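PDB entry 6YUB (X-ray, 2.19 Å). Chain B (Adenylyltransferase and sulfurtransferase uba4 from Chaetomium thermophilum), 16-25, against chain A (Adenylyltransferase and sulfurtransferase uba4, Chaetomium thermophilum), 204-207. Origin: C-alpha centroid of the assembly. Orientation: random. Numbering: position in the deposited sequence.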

# COMPACT_ATOMS: atom_id res chain seq x y z
N SER B 16 22.18 -6.89 -12.70
CA SER B 16 21.82 -7.96 -13.63
C SER B 16 20.37 -8.40 -13.44
O SER B 16 19.68 -8.70 -14.42
CB SER B 16 22.76 -9.15 -13.44
OG SER B 16 22.79 -9.55 -12.07
N ARG B 17 19.90 -8.47 -12.19
CA ARG B 17 18.58 -9.02 -11.93
C ARG B 17 17.46 -8.11 -12.44
O ARG B 17 16.40 -8.61 -12.84
CB ARG B 17 18.40 -9.29 -10.44
CG ARG B 17 19.32 -10.36 -9.87
CD ARG B 17 19.04 -11.75 -10.45
NE ARG B 17 17.63 -11.95 -10.80
CZ ARG B 17 16.69 -12.38 -9.96
NH1 ARG B 17 16.99 -12.65 -8.69
NH2 ARG B 17 15.45 -12.52 -10.38
N GLN B 18 17.66 -6.80 -12.43
CA GLN B 18 16.60 -5.89 -12.87
C GLN B 18 16.67 -5.57 -14.36
O GLN B 18 15.64 -5.24 -14.96
CB GLN B 18 16.63 -4.59 -12.05
CG GLN B 18 17.81 -3.67 -12.31
CD GLN B 18 17.67 -2.33 -11.60
OE1 GLN B 18 16.86 -2.19 -10.68
NE2 GLN B 18 18.44 -1.34 -12.03
N MET B 19 17.85 -5.65 -14.97
CA MET B 19 17.96 -5.41 -16.40
C MET B 19 17.22 -6.47 -17.21
O MET B 19 16.73 -6.18 -18.30
CB MET B 19 19.43 -5.38 -16.82
CG MET B 19 20.16 -4.11 -16.45
SD MET B 19 21.94 -4.26 -16.61
CE MET B 19 22.17 -4.06 -18.37
N ILE B 20 17.13 -7.70 -16.69
CA ILE B 20 16.47 -8.77 -17.43
C ILE B 20 14.96 -8.61 -17.44
O ILE B 20 14.28 -9.31 -18.20
CB ILE B 20 16.88 -10.13 -16.82
CG1 ILE B 20 16.84 -11.22 -17.89
CG2 ILE B 20 15.97 -10.50 -15.65
CD1 ILE B 20 17.95 -11.13 -18.91
N VAL B 21 14.41 -7.71 -16.63
CA VAL B 21 12.97 -7.44 -16.69
C VAL B 21 12.61 -6.92 -18.07
O VAL B 21 13.35 -6.07 -18.62
CB VAL B 21 12.57 -6.43 -15.60
CG1 VAL B 21 11.14 -5.96 -15.80
CG2 VAL B 21 12.76 -7.04 -14.21
N PRO B 22 11.53 -7.38 -18.70
CA PRO B 22 11.14 -6.81 -19.99
C PRO B 22 10.86 -5.32 -19.86
O PRO B 22 10.21 -4.87 -18.92
CB PRO B 22 9.87 -7.59 -20.36
CG PRO B 22 9.97 -8.87 -19.58
CD PRO B 22 10.66 -8.50 -18.29
N GLY B 23 11.38 -4.55 -20.82
CA GLY B 23 11.24 -3.11 -20.80
C GLY B 23 12.34 -2.37 -20.08
O GLY B 23 12.34 -1.13 -20.07
N MET B 24 13.29 -3.09 -19.47
CA MET B 24 14.42 -2.45 -18.80
C MET B 24 15.67 -2.62 -19.65
O MET B 24 16.03 -1.72 -20.43
CB MET B 24 14.62 -3.05 -17.40
CG MET B 24 15.78 -2.42 -16.63
SD MET B 24 15.52 -0.67 -16.26
CE MET B 24 14.65 -0.78 -14.70
N GLY B 25 16.34 -3.77 -19.53
CA GLY B 25 17.51 -4.04 -20.33
C GLY B 25 18.64 -3.04 -20.11
O GLY B 25 18.66 -2.27 -19.14
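Chain A, residues 204-207: GIMG

How does chain A meet the helical part of chain B? The segment A:Gly204 to A:Gly207 arrives nearly extended, with phi/psi of -145/143 at A:Ile205 and -97/134 at A:Met206, then enters a helix at A:Gly207. It runs crosswise to the B:Arg17 to B:Val21 run, leaving chain B toward A:Gly207. It begins beside B:Arg17, whose carbonyl O accepts a CA-H...O contact from A:Gly204 CA at 3.1 Å, with an angle of 122° at the hydrogen. That approach needs a glycine: a CB on A:Gly204 would clash with the same oxygen. The B:Arg17 side chain bends nearer at its end, leaving NH2 4.3 Å from A:Ile205 CG1.

What does B:Gln18 contribute? Its CB packs 3.8 Å from A:Ile205 O and 4.2 Å from A:Met206 SD. Farther out, its carboxamide reaches chain A through a water, which donates to B:Gln18 OE1 at 2.5 Å and accepts from A:Gly207 N at 3.0 Å. No direct hydrogen bond joins the two stretches, so this water provides a polar link between them.

What does B:Ile20 touch? Its CG2 sits 3.3 Å from A:Gly204 N, although the end of that side chain leads away. Next, B:Val21 CA lies 4.9 Å from A:Gly204 CA, the nearest such pair. B:Val21 points toward chain A; its CG2 is 3.7 Å from both A:Gly204 C and A:Ile205 N, and 4.0 Å from A:Met206 SD.

How does the contact finish along chain B? B:Pro22 and B:Gly23 make no contact, but the chain turns, with B:Met24 N hydrogen-bonded to B:Val21 O at 3.1 Å, and B:Met24 points toward chain A again. Its CE meets A:Met206 CE at 3.3 Å, a tight apolar approach. A:Met206, with all three chi angles in m, thus touches B:Gln18, B:Val21 and B:Met24.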

# COMPACT_ATOMS: atom_id res chain seq x y z
N GLY A 204 13.36 -11.41 -13.83
CA GLY A 204 13.93 -10.45 -12.91
C GLY A 204 12.93 -9.95 -11.89
O GLY A 204 11.81 -10.45 -11.81
N ILE A 205 13.35 -8.96 -11.09
CA ILE A 205 12.46 -8.32 -10.13
C ILE A 205 12.85 -6.85 -10.05
O ILE A 205 14.03 -6.50 -10.12
CB ILE A 205 12.53 -8.99 -8.74
CG1 ILE A 205 12.02 -10.43 -8.82
CG2 ILE A 205 11.73 -8.19 -7.72
CD1 ILE A 205 11.78 -11.09 -7.48
N MET A 206 11.84 -5.99 -9.90
CA MET A 206 12.03 -4.57 -9.65
C MET A 206 11.90 -4.32 -8.15
O MET A 206 10.97 -4.83 -7.51
CB MET A 206 11.01 -3.73 -10.42
CG MET A 206 11.07 -3.87 -11.94
SD MET A 206 12.65 -3.37 -12.66
CE MET A 206 12.75 -1.67 -12.11
N GLY A 207 12.82 -3.54 -7.60
CA GLY A 207 12.85 -3.27 -6.18
C GLY A 207 11.55 -2.72 -5.63
O GLY A 207 11.03 -3.19 -4.62
O HOH W 1 15.24 -2.20 -8.74